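Local coordinates for protein phosphatase Slingshot homolog 2 (Homo sapiens, PDB 2NT2) that dephosphorylates and activates the actin-depolymerising factor cofilin through its dual-specificity phosphatase catalytic domain, and so regulates actin filament dynamics, at residues G29-L34 / H80-L85. The protein carries 1 engineered substitution. Sequence-based numbering, arbitrary orientation.
Sequences GVRYIL and HGSKCL
Tyr32 and Leu85 join two parallel strands through the bond from Leu85 N to Tyr32 O, 3.0 Å long. Leu34 N gives a 2.9 Å bond to Leu85 O. At the other end Lys83 O receives two amides: Arg31 N at 3.3 Å, nearly straight at 169°, and Tyr32 N in a weak bond. This is the pattern of a classic beta bulge: the near-zero psi of Arg31 (-13°) breaks the extended run and swings the Tyr32 N-H round to the carbonyl Arg31 N already uses. A CA-H...O contact from Cys84 CA, 3.3 Å from Tyr32 O, adds to the Leu85 N bond at the same oxygen.

On one face Tyr32 CB lies 4.2 Å from Cys84 CB. The phenol has its edge against Ser82, Tyr32 CE1 3.3 Å from Ser82 CB; a small serine lets the ring pass this close. Cys84 SG, anti to its backbone N (chi1 -179°), reaches Leu34 CB at 4.0 Å. Ile33 and Leu85 occupy the opposite face, where branched aliphatic groups suit a buried sheet, and Val30 CG1 adds to Leu85 CB.

In the phosphatase fold strand 83-87 leads into the phosphate-binding loop, beginning around Ser88, the engineered replacement of the phosphocysteine nucleophile. Helix 67-79 packs on the Tyr32 and Cys84 face, Leu25 of helix 22-27 on Ile33 and Leu85, while strands 49-52 and 11-14 flank the pair.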
loop_
_atom_site.group_PDB
_atom_site.type_symbol
_atom_site.label_atom_id
_atom_site.label_comp_id
_atom_site.label_asym_id
_atom_site.label_seq_id
_atom_site.Cartn_x
_atom_site.Cartn_y
_atom_site.Cartn_z
ATOM N N GLY A 29 -13.815 6.496 -6.732
ATOM C CA GLY A 29 -13.126 6.580 -8.003
ATOM C C GLY A 29 -11.951 5.630 -8.128
ATOM O O GLY A 29 -11.012 5.887 -8.886
ATOM N N VAL A 30 -11.978 4.533 -7.376
ATOM C CA VAL A 30 -10.913 3.543 -7.419
ATOM C C VAL A 30 -11.111 2.598 -8.596
ATOM O O VAL A 30 -12.246 2.216 -8.894
ATOM C CB VAL A 30 -10.853 2.708 -6.125
ATOM C CG1 VAL A 30 -9.757 1.659 -6.262
ATOM C CG2 VAL A 30 -10.635 3.582 -4.904
ATOM N N ARG A 31 -10.040 2.213 -9.286
ATOM C CA ARG A 31 -10.163 1.245 -10.373
ATOM C C ARG A 31 -8.985 0.272 -10.346
ATOM O O ARG A 31 -9.013 -0.758 -11.017
ATOM C CB ARG A 31 -10.248 1.904 -11.749
ATOM C CG ARG A 31 -10.951 3.241 -11.798
ATOM C CD ARG A 31 -12.460 3.149 -11.854
ATOM N NE ARG A 31 -12.969 1.784 -11.886
ATOM C CZ ARG A 31 -14.259 1.474 -11.972
ATOM N NH1 ARG A 31 -15.170 2.437 -12.045
ATOM N NH2 ARG A 31 -14.634 0.202 -11.993
ATOM N N TYR A 32 -7.979 0.636 -9.570
ATOM C CA TYR A 32 -6.792 -0.178 -9.371
ATOM C C TYR A 32 -6.744 -0.657 -7.921
ATOM O O TYR A 32 -7.018 0.107 -6.997
ATOM C CB TYR A 32 -5.520 0.609 -9.686
ATOM C CG TYR A 32 -5.423 1.115 -11.102
ATOM C CD1 TYR A 32 -5.965 2.345 -11.457
ATOM C CD2 TYR A 32 -4.789 0.364 -12.083
ATOM C CE1 TYR A 32 -5.882 2.821 -12.752
ATOM C CE2 TYR A 32 -4.707 0.839 -13.382
ATOM C CZ TYR A 32 -5.252 2.063 -13.709
ATOM O OH TYR A 32 -5.162 2.523 -15.005
ATOM N N ILE A 33 -6.393 -1.921 -7.727
ATOM C CA ILE A 33 -6.292 -2.434 -6.365
ATOM C C ILE A 33 -4.991 -3.207 -6.174
ATOM O O ILE A 33 -4.750 -4.195 -6.864
ATOM C CB ILE A 33 -7.475 -3.338 -6.002
ATOM C CG1 ILE A 33 -8.847 -2.680 -6.165
ATOM C CG2 ILE A 33 -7.313 -3.871 -4.584
ATOM C CD1 ILE A 33 -9.994 -3.620 -5.850
ATOM N N LEU A 34 -4.193 -2.705 -5.241
ATOM C CA LEU A 34 -2.975 -3.345 -4.778
ATOM C C LEU A 34 -3.268 -4.165 -3.517
ATOM O O LEU A 34 -3.435 -3.644 -2.416
ATOM C CB LEU A 34 -1.886 -2.313 -4.515
ATOM C CG LEU A 34 -0.492 -2.846 -4.183
ATOM C CD1 LEU A 34 -0.098 -3.967 -5.130
ATOM C CD2 LEU A 34 0.524 -1.711 -4.225
ATOM N N HIS A 80 -3.016 6.751 -15.545
ATOM C CA HIS A 80 -4.297 6.761 -16.236
ATOM C C HIS A 80 -5.322 7.634 -15.528
ATOM O O HIS A 80 -6.520 7.478 -15.759
ATOM C CB HIS A 80 -4.821 5.330 -16.393
ATOM C CG HIS A 80 -3.925 4.498 -17.265
ATOM N ND1 HIS A 80 -3.338 4.982 -18.412
ATOM C CD2 HIS A 80 -3.515 3.215 -17.158
ATOM C CE1 HIS A 80 -2.607 4.037 -18.973
ATOM N NE2 HIS A 80 -2.698 2.949 -18.230
ATOM N N GLY A 81 -4.853 8.551 -14.689
ATOM C CA GLY A 81 -5.736 9.460 -13.983
ATOM C C GLY A 81 -6.727 8.760 -13.081
ATOM O O GLY A 81 -7.891 9.168 -12.991
ATOM N N SER A 82 -6.295 7.706 -12.390
ATOM C CA SER A 82 -7.201 6.981 -11.500
ATOM C C SER A 82 -6.605 6.858 -10.098
ATOM O O SER A 82 -5.557 7.433 -9.827
ATOM C CB SER A 82 -7.547 5.599 -12.057
ATOM O OG SER A 82 -8.698 5.068 -11.423
ATOM N N LYS A 83 -7.298 6.127 -9.236
ATOM C CA LYS A 83 -6.950 5.949 -7.839
ATOM C C LYS A 83 -6.732 4.469 -7.518
ATOM O O LYS A 83 -7.292 3.596 -8.181
ATOM C CB LYS A 83 -8.019 6.521 -6.906
ATOM C CG LYS A 83 -8.492 7.920 -7.270
ATOM C CD LYS A 83 -9.149 8.614 -6.086
ATOM C CE LYS A 83 -9.296 10.104 -6.362
ATOM N NZ LYS A 83 -10.352 10.376 -7.379
ATOM N N CYS A 84 -5.908 4.236 -6.506
ATOM C CA CYS A 84 -5.474 2.893 -6.132
ATOM C C CYS A 84 -5.744 2.626 -4.658
ATOM O O CYS A 84 -5.452 3.465 -3.806
ATOM C CB CYS A 84 -3.988 2.727 -6.451
ATOM S SG CYS A 84 -3.268 1.110 -6.091
ATOM N N LEU A 85 -6.316 1.462 -4.365
ATOM C CA LEU A 85 -6.458 1.011 -2.988
ATOM C C LEU A 85 -5.307 0.084 -2.609
ATOM O O LEU A 85 -5.158 -1.023 -3.126
ATOM C CB LEU A 85 -7.799 0.306 -2.768
ATOM C CG LEU A 85 -7.929 -0.494 -1.464
ATOM C CD1 LEU A 85 -7.928 0.439 -0.265
ATOM C CD2 LEU A 85 -9.179 -1.358 -1.482
#